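Tryptophan synthase alpha chain (Campylobacter jejuni, PDB 3THA) probably cleaves indoleglycerol phosphate to indole and glyceraldehyde 3-phosphate, the aldol-cleavage part of the last step in tryptophan biosynthesis. Local coordinates at residues V5-F10 with I117-V122; K9-N14 with N199-V204; A32-L37 with D43-G48; D189-I194 with K219-V224; F206-N211 with K215-V220. All blocks are in the same frame, centred on the assembly; numbering follows the deposited sequence.

Interaction 1 of 5, residues V5-F10 with I117-V122; sequences VDFRKF and ICALIV
The far end of the Phe7 ring is the bump of this contact, and Cys118 together with Ala119 forms the hollow that takes it. Atom CZ of Phe7 comes to 3.6 Å from Cys118 SG and to 4.2 Å from Ala119 CB. The methyl of Ala119 sits at the ring's edge, near its plane. The sulfur approaches obliquely, 4.5 Å from the ring centroid and 50° off the normal, in a Cys sulfur-aromatic contact that also touches CE1 and CE2. With SG placed between the backbone N and the carbonyl carbon (chi1 73°), the thiol is turned to the Phe7 ring. Val5 closes the hollow from its own segment: its CG2 lies 3.8 Å from Cys118 CB, while its CG1 rests over one face of the Phe7 ring, offset toward the rim. The N-terminal loop thus covers the end of the TIM barrel where the strands begin. Phe7 also touches Ile44 and Pro201 and meets Phe167 edge-to-face, and its side chain is about 8 Å from that of Glu46, a predicted proton acceptor. With purely apolar and sulfur-aromatic contacts between the segments, cohesion here rests on fit and dispersion rather than on directional polar bonds.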
# COMPACT_ATOMS: atom_id res chain seq x y z
N VAL B 5 21.82 16.07 4.11
CA VAL B 5 22.05 16.12 2.66
C VAL B 5 21.33 17.32 2.01
O VAL B 5 20.17 17.58 2.31
CB VAL B 5 21.80 14.72 1.98
CG1 VAL B 5 21.06 14.83 0.63
CG2 VAL B 5 23.14 13.92 1.86
N ASP B 6 22.04 18.09 1.19
CA ASP B 6 21.38 19.09 0.36
C ASP B 6 21.08 18.44 -0.98
O ASP B 6 22.00 18.17 -1.75
CB ASP B 6 22.23 20.35 0.20
CG ASP B 6 21.63 21.34 -0.80
OD1 ASP B 6 22.07 22.51 -0.82
OD2 ASP B 6 20.73 20.97 -1.59
N PHE B 7 19.80 18.22 -1.25
CA PHE B 7 19.42 17.48 -2.43
C PHE B 7 19.71 18.19 -3.72
O PHE B 7 19.93 17.55 -4.76
CB PHE B 7 17.94 17.10 -2.37
CG PHE B 7 17.68 15.74 -1.83
CD1 PHE B 7 17.69 14.63 -2.66
CD2 PHE B 7 17.44 15.55 -0.48
CE1 PHE B 7 17.43 13.35 -2.14
CE2 PHE B 7 17.18 14.28 0.04
CZ PHE B 7 17.16 13.19 -0.77
N ARG B 8 19.69 19.51 -3.67
CA ARG B 8 19.96 20.31 -4.86
C ARG B 8 21.35 20.05 -5.43
O ARG B 8 21.69 20.54 -6.56
CB ARG B 8 19.76 21.79 -4.54
CG ARG B 8 18.37 22.23 -4.79
CD ARG B 8 18.28 23.70 -5.21
NE ARG B 8 16.87 24.04 -5.31
CZ ARG B 8 16.07 24.21 -4.26
NH1 ARG B 8 16.53 24.09 -3.01
NH2 ARG B 8 14.79 24.48 -4.47
N LYS B 9 22.14 19.31 -4.65
CA LYS B 9 23.50 18.89 -5.07
C LYS B 9 23.53 17.61 -5.92
O LYS B 9 24.61 17.16 -6.33
CB LYS B 9 24.44 18.74 -3.85
CG LYS B 9 25.31 19.99 -3.63
CD LYS B 9 25.59 20.26 -2.15
CE LYS B 9 25.81 21.76 -1.93
NZ LYS B 9 24.96 22.27 -0.80
N PHE B 10 22.35 17.05 -6.20
CA PHE B 10 22.24 15.75 -6.84
C PHE B 10 21.66 15.79 -8.24
O PHE B 10 21.52 14.75 -8.88
CB PHE B 10 21.44 14.80 -5.95
CG PHE B 10 22.25 14.23 -4.82
CD1 PHE B 10 22.28 14.87 -3.58
CD2 PHE B 10 23.05 13.10 -5.02
CE1 PHE B 10 23.06 14.36 -2.53
CE2 PHE B 10 23.82 12.59 -3.97
CZ PHE B 10 23.83 13.22 -2.72
N ILE B 117 22.63 5.82 2.74
CA ILE B 117 21.24 6.24 2.62
C ILE B 117 21.10 7.64 3.25
O ILE B 117 21.59 7.90 4.36
CB ILE B 117 20.30 5.25 3.33
CG1 ILE B 117 20.54 3.81 2.82
CG2 ILE B 117 18.83 5.75 3.28
CD1 ILE B 117 19.86 3.39 1.49
N CYS B 118 20.42 8.53 2.53
CA CYS B 118 20.36 9.94 2.92
C CYS B 118 18.97 10.37 3.34
O CYS B 118 18.80 11.47 3.84
CB CYS B 118 20.86 10.83 1.77
SG CYS B 118 19.67 10.92 0.42
N ALA B 119 17.95 9.51 3.10
CA ALA B 119 16.55 9.84 3.44
C ALA B 119 15.63 8.64 3.50
O ALA B 119 15.86 7.64 2.80
CB ALA B 119 16.00 10.83 2.46
N LEU B 120 14.54 8.75 4.26
CA LEU B 120 13.54 7.71 4.33
C LEU B 120 12.23 8.30 3.95
O LEU B 120 11.91 9.40 4.36
CB LEU B 120 13.39 7.21 5.76
CG LEU B 120 14.63 6.92 6.61
CD1 LEU B 120 14.20 6.65 8.05
CD2 LEU B 120 15.38 5.71 6.07
N ILE B 121 11.45 7.55 3.17
CA ILE B 121 10.07 7.84 2.95
C ILE B 121 9.28 6.67 3.58
O ILE B 121 9.50 5.52 3.21
CB ILE B 121 9.76 7.83 1.46
CG1 ILE B 121 10.74 8.73 0.70
CG2 ILE B 121 8.29 8.19 1.17
CD1 ILE B 121 10.59 8.65 -0.80
N VAL B 122 8.36 6.96 4.50
CA VAL B 122 7.61 5.88 5.15
C VAL B 122 6.13 6.08 4.83
O VAL B 122 5.47 6.98 5.41
CB VAL B 122 7.83 5.83 6.69
CG1 VAL B 122 7.23 4.56 7.24
CG2 VAL B 122 9.38 5.91 7.06

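Interaction 2 of 5, residues K9-N14 with N199-V204; sequences KFYKEN and NLPIFV
Tyr11 and Phe203 form an offset edge-to-face pair, with the edge of the phenylalanine turned toward the face of the tyrosine. The ring centroids are 5.9 Å apart and the planes stand at 79°. The closest approach of this pair is from Phe203 CZ to Tyr11 CE1, at 4.0 Å, with Phe203 CE1 almost as near, so one corner of the tyrosine ring receives one side of the phenylalanine. Tyr11 gets there because its CG lies between the backbone N and the carbonyl carbon (chi1 71°), which swings the ring across to the barrel strand. In the TIM barrel, Phe203 belongs to strand 202-205 and packs inside against Ala15, Val17 and Ile225, about 6 Å from the side chain of the predicted proton acceptor Glu46; Tyr11 closes over it from the loop that leads into strand 15-21. The remaining contact is van der Waals packing at the edge of the tyrosine. Pro201 CB lies near the ring plane, 3.6 Å from Tyr11 OH. Around the rest of the tyrosine, the backbone carbon of Glu13 lies in plane at the ring edge, and Asp43 and Asp222 pack against the side chain.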
# COMPACT_ATOMS: atom_id res chain seq x y z
N LYS B 9 22.14 19.31 -4.65
CA LYS B 9 23.50 18.89 -5.07
C LYS B 9 23.53 17.61 -5.92
O LYS B 9 24.61 17.16 -6.33
CB LYS B 9 24.44 18.74 -3.85
CG LYS B 9 25.31 19.99 -3.63
CD LYS B 9 25.59 20.26 -2.15
CE LYS B 9 25.81 21.76 -1.93
NZ LYS B 9 24.96 22.27 -0.80
N PHE B 10 22.35 17.05 -6.20
CA PHE B 10 22.24 15.75 -6.84
C PHE B 10 21.66 15.79 -8.24
O PHE B 10 21.52 14.75 -8.88
CB PHE B 10 21.44 14.80 -5.95
CG PHE B 10 22.25 14.23 -4.82
CD1 PHE B 10 22.28 14.87 -3.58
CD2 PHE B 10 23.05 13.10 -5.02
CE1 PHE B 10 23.06 14.36 -2.53
CE2 PHE B 10 23.82 12.59 -3.97
CZ PHE B 10 23.83 13.22 -2.72
N TYR B 11 21.37 16.99 -8.73
CA TYR B 11 20.73 17.16 -10.03
C TYR B 11 21.00 18.56 -10.59
O TYR B 11 21.38 19.46 -9.84
CB TYR B 11 19.21 16.88 -9.91
CG TYR B 11 18.40 17.92 -9.14
CD1 TYR B 11 18.21 17.82 -7.77
CD2 TYR B 11 17.82 19.00 -9.81
CE1 TYR B 11 17.45 18.79 -7.08
CE2 TYR B 11 17.08 19.96 -9.14
CZ TYR B 11 16.89 19.85 -7.78
OH TYR B 11 16.15 20.81 -7.15
N LYS B 12 20.83 18.75 -11.90
CA LYS B 12 21.18 20.03 -12.52
C LYS B 12 19.98 20.98 -12.70
O LYS B 12 19.92 22.03 -12.06
CB LYS B 12 21.94 19.82 -13.83
CG LYS B 12 23.12 18.82 -13.72
CD LYS B 12 23.79 18.58 -15.07
CE LYS B 12 24.74 17.38 -15.04
NZ LYS B 12 25.51 17.27 -16.34
N GLU B 13 19.05 20.63 -13.58
CA GLU B 13 17.83 21.45 -13.72
C GLU B 13 16.73 20.75 -12.93
O GLU B 13 16.25 21.25 -11.93
CB GLU B 13 17.41 21.61 -15.20
CG GLU B 13 17.72 22.98 -15.83
CD GLU B 13 16.97 24.15 -15.15
OE1 GLU B 13 15.76 24.03 -14.80
OE2 GLU B 13 17.61 25.22 -14.97
N ASN B 14 16.39 19.55 -13.38
CA ASN B 14 15.29 18.80 -12.80
C ASN B 14 15.78 17.44 -12.36
O ASN B 14 16.70 16.89 -12.95
CB ASN B 14 14.19 18.65 -13.82
CG ASN B 14 12.87 18.57 -13.21
OD1 ASN B 14 12.37 17.48 -12.96
ND2 ASN B 14 12.27 19.73 -12.92
N ASN B 199 12.13 26.40 1.17
CA ASN B 199 13.08 26.53 0.08
C ASN B 199 13.57 25.18 -0.49
O ASN B 199 14.32 25.16 -1.49
CB ASN B 199 14.24 27.41 0.54
CG ASN B 199 13.76 28.81 0.93
OD1 ASN B 199 13.89 29.75 0.15
ND2 ASN B 199 13.14 28.93 2.11
N LEU B 200 13.14 24.09 0.14
CA LEU B 200 13.58 22.75 -0.23
C LEU B 200 13.04 22.39 -1.59
O LEU B 200 11.99 22.93 -1.99
CB LEU B 200 13.06 21.72 0.76
CG LEU B 200 13.59 21.79 2.18
CD1 LEU B 200 12.59 21.07 3.05
CD2 LEU B 200 15.00 21.17 2.27
N PRO B 201 13.74 21.49 -2.30
CA PRO B 201 13.25 21.02 -3.58
C PRO B 201 11.89 20.29 -3.51
O PRO B 201 11.55 19.63 -2.51
CB PRO B 201 14.36 20.10 -4.08
CG PRO B 201 15.24 19.84 -2.89
CD PRO B 201 15.12 21.04 -2.04
N ILE B 202 11.09 20.47 -4.56
CA ILE B 202 9.78 19.84 -4.68
C ILE B 202 9.82 18.87 -5.85
O ILE B 202 10.21 19.24 -6.96
CB ILE B 202 8.66 20.93 -4.82
CG1 ILE B 202 8.81 21.96 -3.68
CG2 ILE B 202 7.24 20.30 -4.79
CD1 ILE B 202 8.14 23.29 -3.90
N PHE B 203 9.49 17.62 -5.57
CA PHE B 203 9.46 16.52 -6.53
C PHE B 203 8.05 15.94 -6.58
O PHE B 203 7.48 15.62 -5.54
CB PHE B 203 10.41 15.37 -6.13
CG PHE B 203 11.87 15.78 -5.93
CD1 PHE B 203 12.41 16.90 -6.52
CD2 PHE B 203 12.71 14.97 -5.18
CE1 PHE B 203 13.75 17.24 -6.31
CE2 PHE B 203 14.06 15.31 -4.97
CZ PHE B 203 14.58 16.45 -5.53
N VAL B 204 7.51 15.78 -7.79
CA VAL B 204 6.17 15.24 -7.97
C VAL B 204 6.18 13.78 -8.41
O VAL B 204 6.79 13.44 -9.42
CB VAL B 204 5.37 16.02 -9.00
CG1 VAL B 204 3.93 15.58 -8.93
CG2 VAL B 204 5.47 17.51 -8.76

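Interaction 3 of 5, residues A32-L37 with D43-G48; sequences AFLQRL and DILELG
The ring of Phe33 presents one corner to Leu45, which reaches it obliquely: Phe33 CE2 lies 3.8 Å from Leu45 CD2 and 4.0 Å from Leu45 CD1, so the forked end of the leucine embraces that corner. Phe234 meets the same ring edge-to-face, and Ile246 of helix 239-248 also touches it. Two further leucines converge on Leu45. Leu34 crosses it at about a right angle, bringing CD2 to 3.5 Å from Leu45 CD2, and Leu37 CD2 approaches the same methyl at 4.1 Å. This is the return half of a beta-alpha-beta unit (strand 15-21, helix 27-35, strand 44-48), in which the helix packs on the outer surface of the barrel. Side chains alternate along the strand: Leu45 points toward the helix and the tip of Leu47 also reaches it, whereas Ile44 and the predicted proton acceptor Glu46 pack among strands 15-21 and 90-94. Leu47 extends the apolar seam, its CD2 4.2 Å from Leu34 CD2.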
# COMPACT_ATOMS: atom_id res chain seq x y z
N ALA B 32 23.29 -5.75 -9.84
CA ALA B 32 23.89 -5.30 -11.08
C ALA B 32 23.30 -3.96 -11.48
O ALA B 32 24.00 -3.10 -12.00
CB ALA B 32 23.73 -6.34 -12.17
N PHE B 33 22.01 -3.77 -11.20
CA PHE B 33 21.36 -2.46 -11.37
C PHE B 33 22.13 -1.36 -10.64
O PHE B 33 22.53 -0.37 -11.24
CB PHE B 33 19.88 -2.47 -10.91
CG PHE B 33 19.16 -1.13 -11.09
CD1 PHE B 33 19.15 -0.50 -12.32
CD2 PHE B 33 18.51 -0.53 -10.05
CE1 PHE B 33 18.52 0.73 -12.50
CE2 PHE B 33 17.85 0.71 -10.23
CZ PHE B 33 17.88 1.33 -11.46
N LEU B 34 22.28 -1.52 -9.33
CA LEU B 34 22.92 -0.51 -8.47
C LEU B 34 24.32 -0.16 -8.96
O LEU B 34 24.69 1.00 -9.02
CB LEU B 34 22.92 -0.96 -7.01
CG LEU B 34 21.48 -0.91 -6.42
CD1 LEU B 34 21.34 -1.58 -5.04
CD2 LEU B 34 20.97 0.51 -6.37
N GLN B 35 25.08 -1.17 -9.35
CA GLN B 35 26.40 -0.92 -9.82
C GLN B 35 26.39 -0.07 -11.08
O GLN B 35 27.40 0.55 -11.41
CB GLN B 35 27.14 -2.24 -10.07
CG GLN B 35 27.30 -3.10 -8.82
CD GLN B 35 28.41 -2.61 -7.87
OE1 GLN B 35 28.60 -1.40 -7.63
NE2 GLN B 35 29.13 -3.57 -7.30
N ARG B 36 25.27 -0.04 -11.80
CA ARG B 36 25.23 0.72 -13.05
C ARG B 36 24.52 2.07 -12.87
O ARG B 36 24.28 2.81 -13.82
CB ARG B 36 24.66 -0.13 -14.19
CG ARG B 36 25.70 -1.07 -14.87
CD ARG B 36 25.05 -2.17 -15.71
NE ARG B 36 24.57 -1.64 -16.98
CZ ARG B 36 24.17 -2.37 -18.02
NH1 ARG B 36 24.20 -3.70 -17.98
NH2 ARG B 36 23.76 -1.77 -19.12
N LEU B 37 24.22 2.40 -11.64
CA LEU B 37 23.41 3.58 -11.35
C LEU B 37 24.13 4.86 -11.81
O LEU B 37 23.51 5.78 -12.31
CB LEU B 37 23.06 3.61 -9.87
CG LEU B 37 21.94 4.52 -9.42
CD1 LEU B 37 20.63 4.16 -10.22
CD2 LEU B 37 21.76 4.39 -7.90
N ASP B 43 18.96 10.40 -10.89
CA ASP B 43 19.74 11.21 -9.97
C ASP B 43 19.55 10.73 -8.53
O ASP B 43 20.50 10.76 -7.73
CB ASP B 43 19.31 12.68 -10.06
CG ASP B 43 19.52 13.26 -11.45
OD1 ASP B 43 20.58 13.00 -12.06
OD2 ASP B 43 18.63 14.01 -11.92
N ILE B 44 18.34 10.29 -8.21
CA ILE B 44 18.01 9.82 -6.88
C ILE B 44 17.22 8.55 -7.02
O ILE B 44 16.20 8.55 -7.67
CB ILE B 44 17.13 10.86 -6.16
CG1 ILE B 44 17.83 12.19 -6.19
CG2 ILE B 44 16.76 10.41 -4.71
CD1 ILE B 44 16.92 13.33 -6.03
N LEU B 45 17.68 7.47 -6.38
CA LEU B 45 16.93 6.24 -6.39
C LEU B 45 16.24 5.97 -5.08
O LEU B 45 16.88 6.05 -3.99
CB LEU B 45 17.86 5.08 -6.69
CG LEU B 45 17.16 3.74 -6.89
CD1 LEU B 45 16.35 3.80 -8.18
CD2 LEU B 45 18.21 2.59 -6.91
N GLU B 46 14.96 5.60 -5.16
CA GLU B 46 14.24 5.14 -3.97
C GLU B 46 14.25 3.61 -3.91
O GLU B 46 13.96 2.93 -4.88
CB GLU B 46 12.80 5.66 -3.95
CG GLU B 46 12.69 7.19 -4.14
CD GLU B 46 11.25 7.69 -4.28
OE1 GLU B 46 10.36 6.86 -4.51
OE2 GLU B 46 11.01 8.92 -4.20
N LEU B 47 14.56 3.07 -2.75
CA LEU B 47 14.78 1.65 -2.64
C LEU B 47 13.66 1.07 -1.80
O LEU B 47 13.66 1.23 -0.57
CB LEU B 47 16.13 1.36 -1.98
CG LEU B 47 17.44 1.95 -2.52
CD1 LEU B 47 18.60 1.51 -1.62
CD2 LEU B 47 17.67 1.46 -3.91
N GLY B 48 12.69 0.43 -2.46
CA GLY B 48 11.64 -0.25 -1.76
C GLY B 48 12.18 -1.54 -1.20
O GLY B 48 12.79 -2.33 -1.93

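Interaction 4 of 5, residues D189-I194 with K219-V224; sequences DKVKEI and KVADGV
On the outside of the TIM barrel, helix 180-195 packs against the turn that runs into the last strand, 223-226, and Val191 is the helical side chain that meets Val220 and Ala221 there. The two methyls of its isopropyl group sit about equally close to one carbonyl oxygen of the turn. That atom, Val220 O, lies 3.7 Å from Val191 CG1 and 3.8 Å from Val191 CG2, both of them van der Waals approaches. Val191 CG2, set beside the backbone N while CG1 is anti to it (chi1 160°), is the branch that continues to the side chains: Val191 CG2 is 4.0 Å from Ala221 CB and 4.2 Å from Val220 CG1. The same valine reaches Ile202 and Leu170, while Val220 and Ala221 both touch Val204, so the group fills the layer between the helix and strands 168-171 and 202-205. Close by, Asp222 makes two further links, a salt bridge from OD1 to Arg195 NH2 and a hydrogen bond to OD2 from Ile202 N. Elsewhere on the helix, where it faces helix 154-161, Lys190 and Glu193 pair one turn apart, and the lysine also bonds the carbonyl O of Thr152. Lys190 NZ approaches Glu193 OE1 at 2.7 Å, from above the carboxylate plane and 35° out of it.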
# COMPACT_ATOMS: atom_id res chain seq x y z
N ASP B 189 -0.06 25.50 -8.95
CA ASP B 189 -0.59 26.29 -7.82
C ASP B 189 -0.09 25.75 -6.52
O ASP B 189 0.35 26.51 -5.66
CB ASP B 189 -2.11 26.31 -7.78
CG ASP B 189 -2.70 27.54 -8.43
OD1 ASP B 189 -2.31 27.87 -9.57
OD2 ASP B 189 -3.56 28.19 -7.78
N LYS B 190 -0.15 24.43 -6.35
CA LYS B 190 0.26 23.86 -5.07
C LYS B 190 1.76 24.05 -4.82
O LYS B 190 2.19 24.35 -3.69
CB LYS B 190 -0.19 22.40 -4.94
CG LYS B 190 -0.17 21.89 -3.51
CD LYS B 190 -1.23 22.67 -2.70
CE LYS B 190 -1.39 22.11 -1.32
NZ LYS B 190 -2.50 22.76 -0.63
N VAL B 191 2.56 23.91 -5.88
CA VAL B 191 4.00 24.18 -5.84
C VAL B 191 4.34 25.60 -5.38
O VAL B 191 5.10 25.78 -4.42
CB VAL B 191 4.65 23.86 -7.22
CG1 VAL B 191 5.98 24.56 -7.39
CG2 VAL B 191 4.77 22.34 -7.41
N LYS B 192 3.76 26.60 -6.05
CA LYS B 192 3.85 27.99 -5.63
C LYS B 192 3.56 28.14 -4.12
O LYS B 192 4.31 28.80 -3.39
CB LYS B 192 2.86 28.82 -6.45
CG LYS B 192 3.11 30.36 -6.38
CD LYS B 192 2.18 31.18 -7.24
CE LYS B 192 2.93 32.41 -7.76
NZ LYS B 192 2.07 33.60 -8.04
N GLU B 193 2.49 27.52 -3.66
CA GLU B 193 2.06 27.60 -2.28
C GLU B 193 3.15 27.04 -1.35
O GLU B 193 3.52 27.68 -0.37
CB GLU B 193 0.73 26.86 -2.11
CG GLU B 193 0.22 26.77 -0.68
CD GLU B 193 -1.12 26.09 -0.55
OE1 GLU B 193 -1.18 25.04 0.10
OE2 GLU B 193 -2.12 26.61 -1.08
N ILE B 194 3.66 25.85 -1.67
CA ILE B 194 4.70 25.24 -0.88
C ILE B 194 5.92 26.14 -0.91
O ILE B 194 6.52 26.41 0.14
CB ILE B 194 5.09 23.88 -1.42
CG1 ILE B 194 3.86 22.99 -1.53
CG2 ILE B 194 6.14 23.23 -0.52
CD1 ILE B 194 4.02 21.79 -2.41
N LYS B 219 8.18 20.73 -15.92
CA LYS B 219 7.99 22.17 -15.78
C LYS B 219 7.05 22.52 -14.64
O LYS B 219 6.55 23.64 -14.55
CB LYS B 219 7.54 22.85 -17.09
CG LYS B 219 6.58 22.07 -17.97
CD LYS B 219 7.10 22.12 -19.41
CE LYS B 219 6.30 21.26 -20.37
NZ LYS B 219 7.08 20.94 -21.61
N VAL B 220 6.82 21.55 -13.76
CA VAL B 220 5.88 21.74 -12.68
C VAL B 220 6.68 22.10 -11.45
O VAL B 220 6.36 23.07 -10.77
CB VAL B 220 5.01 20.49 -12.48
CG1 VAL B 220 4.34 20.49 -11.13
CG2 VAL B 220 3.98 20.38 -13.59
N ALA B 221 7.76 21.36 -11.20
CA ALA B 221 8.55 21.53 -9.98
C ALA B 221 10.07 21.41 -10.18
O ALA B 221 10.62 22.00 -11.11
CB ALA B 221 8.06 20.57 -8.90
N ASP B 222 10.73 20.67 -9.29
CA ASP B 222 12.20 20.55 -9.29
C ASP B 222 12.68 19.14 -9.59
O ASP B 222 13.89 18.91 -9.63
CB ASP B 222 12.75 20.93 -7.90
CG ASP B 222 12.50 22.36 -7.54
OD1 ASP B 222 12.56 23.24 -8.43
OD2 ASP B 222 12.27 22.62 -6.36
N GLY B 223 11.75 18.19 -9.70
CA GLY B 223 12.07 16.76 -9.85
C GLY B 223 10.83 15.95 -10.21
O GLY B 223 9.70 16.45 -10.11
N VAL B 224 11.04 14.70 -10.63
CA VAL B 224 9.94 13.84 -11.09
C VAL B 224 10.21 12.44 -10.59
O VAL B 224 11.37 12.00 -10.64
CB VAL B 224 9.91 13.83 -12.64
CG1 VAL B 224 8.97 12.76 -13.16
CG2 VAL B 224 9.55 15.21 -13.18

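Interaction 5 of 5, residues F206-N211 with K215-V220; sequences FGIQNN and KRMRKV
Ile208 and Met217 supply the apolar half of this contact, and a backbone hydrogen bond between Asn211 and Lys215 the polar half. The terminal methyl CD1 of Ile208 lies 3.7 Å from CG of Met217, a selenomethionine here, and 4.2 Å from its CB. The bend at chi2 (-68°) turns the selenium end aside, so the stem of the side chain does the touching. Lys215 N donates to Asn211 O at 2.9 Å, the i to i+4 bond of the first turn of helix 212-217; the lysine CB also packs on that oxygen at 3.9 Å. Further out, Asn210 OD1 caps Asp213 N, while Asp213 OD2 takes the N-H of Gln209, which fixes the loop's entry into helix 212-217. Asn211 ND2 is bonded to Ile249 O near the C-terminus. Beyond this shell, Ile208 and Met217 both lie on Val224 of strand 223-226, and Met217 also reaches Leu187, joining the short helix to the barrel wall and to helix 180-195.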
# COMPACT_ATOMS: atom_id res chain seq x y z
N PHE B 206 3.63 9.83 -8.37
CA PHE B 206 2.29 9.17 -8.50
C PHE B 206 1.63 9.40 -9.88
O PHE B 206 1.22 10.51 -10.21
CB PHE B 206 1.28 9.45 -7.35
CG PHE B 206 0.00 8.61 -7.46
CD1 PHE B 206 -0.12 7.43 -6.75
CD2 PHE B 206 -1.04 8.99 -8.33
CE1 PHE B 206 -1.25 6.63 -6.89
CE2 PHE B 206 -2.19 8.20 -8.47
CZ PHE B 206 -2.30 7.02 -7.76
N GLY B 207 1.53 8.32 -10.66
CA GLY B 207 0.81 8.36 -11.94
C GLY B 207 1.70 8.43 -13.15
O GLY B 207 1.32 7.99 -14.25
N ILE B 208 2.90 8.97 -12.97
CA ILE B 208 3.83 9.17 -14.07
C ILE B 208 4.12 7.81 -14.70
O ILE B 208 4.43 6.83 -13.98
CB ILE B 208 5.10 9.94 -13.60
CG1 ILE B 208 4.68 11.11 -12.68
CG2 ILE B 208 5.93 10.41 -14.81
CD1 ILE B 208 5.72 12.14 -12.43
N GLN B 209 4.01 7.75 -16.03
CA GLN B 209 4.02 6.48 -16.77
C GLN B 209 4.82 6.48 -18.07
O GLN B 209 5.64 5.59 -18.31
CB GLN B 209 2.58 6.04 -17.10
CG GLN B 209 1.90 5.26 -15.98
CD GLN B 209 0.62 4.59 -16.45
OE1 GLN B 209 -0.48 5.09 -16.21
NE2 GLN B 209 0.77 3.44 -17.15
N ASN B 210 4.54 7.46 -18.91
CA ASN B 210 5.18 7.63 -20.21
C ASN B 210 6.35 8.62 -20.07
O ASN B 210 6.66 9.03 -18.95
CB ASN B 210 4.09 8.09 -21.19
CG ASN B 210 4.57 9.16 -22.18
OD1 ASN B 210 4.75 10.32 -21.82
ND2 ASN B 210 4.75 8.76 -23.45
N ASN B 211 6.97 9.01 -21.19
CA ASN B 211 8.07 9.98 -21.22
C ASN B 211 7.69 11.44 -21.45
O ASN B 211 8.21 12.32 -20.78
CB ASN B 211 9.14 9.59 -22.26
CG ASN B 211 10.18 10.69 -22.47
OD1 ASN B 211 10.16 11.39 -23.48
ND2 ASN B 211 11.07 10.86 -21.50
N LYS B 215 8.23 14.80 -19.37
CA LYS B 215 8.73 16.07 -19.86
C LYS B 215 7.77 17.21 -19.50
O LYS B 215 8.15 18.39 -19.53
CB LYS B 215 9.07 16.03 -21.35
CG LYS B 215 10.53 15.64 -21.65
CD LYS B 215 10.82 15.55 -23.15
CE LYS B 215 12.34 15.49 -23.40
NZ LYS B 215 12.77 14.60 -24.54
N ARG B 216 6.55 16.86 -19.10
CA ARG B 216 5.58 17.87 -18.70
C ARG B 216 5.63 18.15 -17.19
O ARG B 216 5.66 19.30 -16.76
CB ARG B 216 4.15 17.54 -19.19
CG ARG B 216 3.38 16.50 -18.38
CD ARG B 216 1.87 16.65 -18.63
NE ARG B 216 1.46 16.23 -19.97
CZ ARG B 216 0.72 15.15 -20.21
NH1 ARG B 216 0.28 14.40 -19.20
NH2 ARG B 216 0.41 14.82 -21.46
N MSE B 217 5.67 17.09 -16.40
CA MSE B 217 5.90 17.21 -14.98
C MSE B 217 7.20 17.96 -14.69
O MSE B 217 7.37 18.53 -13.60
CB MSE B 217 5.94 15.83 -14.34
CG MSE B 217 4.59 15.16 -14.22
SE MSE B 217 3.41 16.08 -12.93
CE MSE B 217 1.77 15.05 -13.33
N ARG B 218 8.11 17.96 -15.67
CA ARG B 218 9.40 18.65 -15.55
C ARG B 218 9.29 20.16 -15.45
O ARG B 218 10.20 20.82 -14.95
CB ARG B 218 10.34 18.29 -16.70
CG ARG B 218 11.12 16.99 -16.50
CD ARG B 218 12.25 16.82 -17.52
NE ARG B 218 13.07 15.67 -17.14
CZ ARG B 218 13.33 14.61 -17.90
NH1 ARG B 218 12.89 14.53 -19.16
NH2 ARG B 218 14.06 13.64 -17.37
N LYS B 219 8.18 20.73 -15.92
CA LYS B 219 7.99 22.17 -15.78
C LYS B 219 7.05 22.52 -14.64
O LYS B 219 6.55 23.64 -14.55
CB LYS B 219 7.54 22.85 -17.09
CG LYS B 219 6.58 22.07 -17.97
CD LYS B 219 7.10 22.12 -19.41
CE LYS B 219 6.30 21.26 -20.37
NZ LYS B 219 7.08 20.94 -21.61
N VAL B 220 6.82 21.55 -13.76
CA VAL B 220 5.88 21.74 -12.68
C VAL B 220 6.68 22.10 -11.45
O VAL B 220 6.36 23.07 -10.77
CB VAL B 220 5.01 20.49 -12.48
CG1 VAL B 220 4.34 20.49 -11.13
CG2 VAL B 220 3.98 20.38 -13.59

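The five contacts sample one closed barrel from several sides. Interactions 1 and 2, whose centres are 10 Å apart, share Lys9 and Phe10 and are tied by Arg8 NH1, 2.9 Å from Asn199 O. Interaction 3, on the outer face, touches both through its strand: Ile44 CD1 is 3.7 Å from Phe7 CD1 and 3.6 Å from Phe203 CE2. That strand carries Glu46, a predicted proton acceptor, and Ile121 CD1 from interaction 1 lies 3.4 Å from Glu46 OE2. Interaction 2 joins interaction 4 where strand 202-205 meets the lead-in to its neighbour 223-226, with Ile202 O 2.8 Å from Asp222 N. Interactions 4 and 5 share Lys219 and Val220. Interactions 3 and 4, their centres 25 Å apart, do not touch.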